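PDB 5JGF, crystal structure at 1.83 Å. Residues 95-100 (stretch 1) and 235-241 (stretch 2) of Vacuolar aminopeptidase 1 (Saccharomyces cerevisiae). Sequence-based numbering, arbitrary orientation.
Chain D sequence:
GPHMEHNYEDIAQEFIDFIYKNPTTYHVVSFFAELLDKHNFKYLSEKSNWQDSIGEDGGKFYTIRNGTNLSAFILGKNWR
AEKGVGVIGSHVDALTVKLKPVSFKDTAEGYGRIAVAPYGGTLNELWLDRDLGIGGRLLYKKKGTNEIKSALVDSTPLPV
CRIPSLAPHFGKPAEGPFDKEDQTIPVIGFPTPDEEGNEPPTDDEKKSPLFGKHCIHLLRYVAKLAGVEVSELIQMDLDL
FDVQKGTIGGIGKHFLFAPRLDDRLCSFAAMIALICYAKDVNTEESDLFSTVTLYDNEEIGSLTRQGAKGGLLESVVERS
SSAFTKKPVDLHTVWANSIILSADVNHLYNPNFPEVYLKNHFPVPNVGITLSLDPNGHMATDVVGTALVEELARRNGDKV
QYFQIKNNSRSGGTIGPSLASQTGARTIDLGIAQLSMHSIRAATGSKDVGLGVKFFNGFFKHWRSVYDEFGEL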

ATOM      1  N   LEU D  95      -0.679  29.065  26.810  1.00 11.36           N
ATOM      2  CA  LEU D  95      -1.359  28.749  25.560  1.00 11.47           C
ATOM      3  C   LEU D  95      -2.711  29.443  25.563  1.00 11.13           C
ATOM      4  O   LEU D  95      -3.424  29.435  26.570  1.00 12.23           O
ATOM      5  CB  LEU D  95      -1.552  27.237  25.412  1.00 11.93           C
ATOM      6  CG  LEU D  95      -0.551  26.535  24.489  1.00 11.78           C
ATOM      7  CD1 LEU D  95       0.864  26.725  25.025  1.00 11.78           C
ATOM      8  CD2 LEU D  95      -0.893  25.051  24.393  1.00 11.33           C
ATOM      9  N   THR D  96      -3.062  30.054  24.438  1.00 10.01           N
ATOM     10  CA  THR D  96      -4.330  30.748  24.345  1.00 10.76           C
ATOM     11  C   THR D  96      -4.757  30.891  22.891  1.00 12.08           C
ATOM     12  O   THR D  96      -4.174  30.276  21.995  1.00 11.23           O
ATOM     13  CB  THR D  96      -4.236  32.147  25.023  1.00 10.71           C
ATOM     14  OG1 THR D  96      -5.539  32.726  25.117  1.00 11.90           O
ATOM     15  CG2 THR D  96      -3.332  33.081  24.224  1.00 11.26           C
ATOM     16  N   VAL D  97      -5.792  31.691  22.669  1.00 11.76           N
ATOM     17  CA  VAL D  97      -6.308  31.946  21.328  1.00 11.68           C
ATOM     18  C   VAL D  97      -6.346  33.462  21.180  1.00 13.23           C
ATOM     19  O   VAL D  97      -6.873  34.162  22.042  1.00 13.03           O
ATOM     20  CB  VAL D  97      -7.727  31.348  21.156  1.00 11.07           C
ATOM     21  CG1 VAL D  97      -8.313  31.762  19.820  1.00 12.74           C
ATOM     22  CG2 VAL D  97      -7.659  29.832  21.248  1.00 13.08           C
ATOM     23  N   LYS D  98      -5.774  33.963  20.090  1.00 12.44           N
ATOM     24  CA  LYS D  98      -5.700  35.403  19.847  1.00 13.18           C
ATOM     25  C   LYS D  98      -6.639  35.879  18.752  1.00 13.72           C
ATOM     26  O   LYS D  98      -6.737  35.247  17.703  1.00 14.02           O
ATOM     27  CB  LYS D  98      -4.273  35.782  19.433  1.00 14.30           C
ATOM     28  CG  LYS D  98      -3.197  35.545  20.477  1.00 18.65           C
ATOM     29  CD  LYS D  98      -3.275  36.602  21.559  1.00 20.38           C
ATOM     30  CE  LYS D  98      -2.060  36.570  22.471  1.00 22.36           C
ATOM     31  NZ  LYS D  98      -2.122  37.701  23.441  1.00 17.55           N
ATOM     32  N   LEU D  99      -7.330  36.992  18.980  1.00 11.63           N
ATOM     33  CA  LEU D  99      -8.181  37.523  17.924  1.00 14.03           C
ATOM     34  C   LEU D  99      -7.215  37.974  16.835  1.00 14.04           C
ATOM     35  O   LEU D  99      -6.132  38.476  17.134  1.00 13.35           O
ATOM     36  CB  LEU D  99      -8.991  38.729  18.406  1.00 17.13           C
ATOM     37  CG  LEU D  99     -10.432  38.452  18.828  1.00 19.32           C
ATOM     38  CD1 LEU D  99     -10.439  37.620  20.102  1.00 21.46           C
ATOM     39  CD2 LEU D  99     -11.162  39.768  19.043  1.00 21.32           C
ATOM     40  N   LYS D 100      -7.590  37.785  15.577  1.00 14.77           N
ATOM     41  CA  LYS D 100      -6.732  38.200  14.476  1.00 14.68           C
ATOM     42  C   LYS D 100      -6.775  39.723  14.336  1.00 14.10           C
ATOM     43  O   LYS D 100      -7.671  40.370  14.873  1.00 14.96           O
ATOM     44  CB  LYS D 100      -7.192  37.530  13.178  1.00 14.81           C
ATOM     45  CG  LYS D 100      -6.733  36.078  13.058  1.00 15.67           C
ATOM     46  CD  LYS D 100      -7.419  35.358  11.912  1.00 16.38           C
ATOM     47  CE  LYS D 100      -6.827  33.965  11.707  1.00 14.45           C
ATOM     48  NZ  LYS D 100      -7.872  33.025  11.198  1.00 13.26           N
ATOM     49  N   GLN D 235      -6.360  50.242  18.739  1.00 20.89           N
ATOM     50  CA  GLN D 235      -5.836  48.889  18.537  1.00 20.36           C
ATOM     51  C   GLN D 235      -6.132  48.017  19.749  1.00 20.41           C
ATOM     52  O   GLN D 235      -6.527  48.515  20.803  1.00 19.72           O
ATOM     53  CB  GLN D 235      -4.320  48.907  18.300  1.00 19.37           C
ATOM     54  CG  GLN D 235      -3.902  48.777  16.837  1.00 19.21           C
ATOM     55  CD  GLN D 235      -4.582  47.611  16.135  1.00 21.28           C
ATOM     56  OE1 GLN D 235      -4.933  46.611  16.765  1.00 21.12           O
ATOM     57  NE2 GLN D 235      -4.762  47.731  14.824  1.00 20.26           N
ATOM     58  N   MET D 236      -5.949  46.711  19.593  1.00 18.17           N
ATOM     59  CA  MET D 236      -6.189  45.793  20.695  1.00 18.44           C
ATOM     60  C   MET D 236      -5.484  44.459  20.518  1.00 17.28           C
ATOM     61  O   MET D 236      -5.199  44.032  19.401  1.00 16.69           O
ATOM     62  CB  MET D 236      -7.692  45.573  20.892  1.00 22.31           C
ATOM     63  CG  MET D 236      -8.465  45.316  19.622  1.00 24.90           C
ATOM     64  SD  MET D 236     -10.250  45.200  19.927  1.00 32.54           S
ATOM     65  CE  MET D 236     -10.578  43.659  19.109  1.00 27.35           C
ATOM     66  N   ASP D 237      -5.188  43.828  21.647  1.00 15.69           N
ATOM     67  CA  ASP D 237      -4.519  42.533  21.700  1.00 15.53           C
ATOM     68  C   ASP D 237      -5.367  41.743  22.688  1.00 14.20           C
ATOM     69  O   ASP D 237      -5.149  41.807  23.897  1.00 14.85           O
ATOM     70  CB  ASP D 237      -3.090  42.704  22.231  1.00 15.82           C
ATOM     71  CG  ASP D 237      -2.318  41.397  22.288  1.00 17.39           C
ATOM     72  OD1 ASP D 237      -2.905  40.334  21.997  1.00 16.13           O
ATOM     73  OD2 ASP D 237      -1.116  41.435  22.636  1.00 17.07           O
ATOM     74  N   LEU D 238      -6.349  41.013  22.163  1.00 13.75           N
ATOM     75  CA  LEU D 238      -7.263  40.242  23.001  1.00 13.11           C
ATOM     76  C   LEU D 238      -7.121  38.732  22.838  1.00 14.32           C
ATOM     77  O   LEU D 238      -6.803  38.243  21.754  1.00 13.97           O
ATOM     78  CB  LEU D 238      -8.712  40.640  22.691  1.00 13.96           C
ATOM     79  CG  LEU D 238      -9.040  42.139  22.746  1.00 16.46           C
ATOM     80  CD1 LEU D 238     -10.522  42.355  22.437  1.00 16.98           C
ATOM     81  CD2 LEU D 238      -8.694  42.691  24.122  1.00 13.18           C
ATOM     82  N   ASP D 239      -7.364  38.014  23.935  1.00 11.99           N
ATOM     83  CA  ASP D 239      -7.305  36.554  23.981  1.00 13.72           C
ATOM     84  C   ASP D 239      -8.712  36.020  24.188  1.00 14.94           C
ATOM     85  O   ASP D 239      -9.615  36.748  24.608  1.00 14.02           O
ATOM     86  CB  ASP D 239      -6.554  36.029  25.213  1.00 15.52           C
ATOM     87  CG  ASP D 239      -5.095  36.393  25.251  1.00 16.32           C
ATOM     88  OD1 ASP D 239      -4.455  35.979  26.239  1.00 18.86           O
ATOM     89  OD2 ASP D 239      -4.586  37.061  24.335  1.00 17.33           O
ATOM     90  N   LEU D 240      -8.869  34.731  23.910  1.00 13.24           N
ATOM     91  CA  LEU D 240     -10.102  34.012  24.187  1.00 12.55           C
ATOM     92  C   LEU D 240      -9.550  32.984  25.165  1.00 12.73           C
ATOM     93  O   LEU D 240      -8.503  32.384  24.910  1.00 12.57           O
ATOM     94  CB  LEU D 240     -10.665  33.316  22.950  1.00 13.22           C
ATOM     95  CG  LEU D 240     -11.393  34.200  21.942  1.00 13.71           C
ATOM     96  CD1 LEU D 240     -12.130  33.292  20.961  1.00 15.27           C
ATOM     97  CD2 LEU D 240     -12.392  35.119  22.657  1.00 13.23           C
ATOM     98  N   PHE D 241     -10.232  32.791  26.288  1.00 13.03           N
ATOM     99  CA  PHE D 241      -9.755  31.861  27.305  1.00 13.64           C
ATOM    100  C   PHE D 241     -10.911  31.202  28.043  1.00 12.47           C
ATOM    101  O   PHE D 241     -12.034  31.698  28.018  1.00 12.55           O
ATOM    102  CB  PHE D 241      -8.891  32.633  28.301  1.00 12.51           C
ATOM    103  CG  PHE D 241      -9.525  33.914  28.763  1.00 12.76           C
ATOM    104  CD1 PHE D 241     -10.538  33.901  29.720  1.00 13.36           C
ATOM    105  CD2 PHE D 241      -9.158  35.128  28.192  1.00 14.18           C
ATOM    106  CE1 PHE D 241     -11.180  35.084  30.101  1.00 16.64           C
ATOM    107  CE2 PHE D 241      -9.792  36.317  28.563  1.00 14.99           C
ATOM    108  CZ  PHE D 241     -10.805  36.295  29.520  1.00 15.57           C
TER
HETATM  109  O   HOH W   1       0.097  39.199  21.836  1.00 37.57           O
HETATM  110  O   HOH W   2      -6.355  40.894  19.191  1.00 25.88           O
HETATM  111  O   HOH W   3      -4.484  39.555  19.791  1.00 32.18           O

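The apolar centre of this contact is built around Leu99, which gives up more surface to the opposing strand than any other residue of the two stretches. Leu99 CD1 lies 4.0 Å from CG of Leu240, while Leu99 CD2 reaches CE of Met236 at 3.9 Å and CD1 of Leu238 at 4.3 Å. One forked side chain thus touches three residues at alternate positions, 236, 238 and 240, which is the spacing expected when a strand presents every second side chain to the same face. Met236 joins by extension: its CA-to-CB bond points sideways, yet the end of the side chain comes nearer. Val97 completes the patch, Val97 CB lying 4.0 Å from CB of Leu240.

Beneath these side chains, the backbones run antiparallel with a pronounced twist, their N-to-C directions 138° apart. Val97 and Leu240 form a hydrogen-bonded pair, in which Leu240 N donates to Val97 O at 2.8 Å. Leu99 N donates to Leu238 O at 3.1 Å, and its N-H...O angle of 169° is straighter than the 146° of the first bond. Between these two links sits the non-hydrogen-bonded pair of Lys98 and Asp239, where the strands draw closest, CA to CA 4.6 Å. Here the same two carbonyls also meet CA-H groups: Asp239 CA lies 3.1 Å from Val97 O, and Lys98 CA lies 3.6 Å from Leu238 O.

Alternation also sets the polar edge, because Lys98 and Asp239 project to the face opposite Val97 and Leu240. Lys98 turns through two m rotamers and then extends, bringing its amino group back over the neighbouring strand. There Lys98 NZ makes salt bridges to Asp239 OD2 at 2.7 Å and to Asp237 OD1 at 3.1 Å, so one cation spans two acids spaced two residues apart. Water 1 extends this cluster, accepting from Lys98 NZ at 3.1 Å and donating to Asp237 OD2 at 2.7 Å.

Toward the Thr96 end, the threonine hydroxyl adds a lighter polar touch: Thr96 OG1 stands 3.0 Å from Leu240 O, a weak contact whose proton could go to another acceptor instead. At the other end, beyond the Leu99 N bond, water fills in where direct backbone pairing is absent. Water 2 accepts from Leu238 N at 3.0 Å and lies 3.2 Å from Leu99 O. The rule is economical: one face packs leucine, valine and methionine, the other concentrates charge around a single lysine, and the backbone ladder holds both in register.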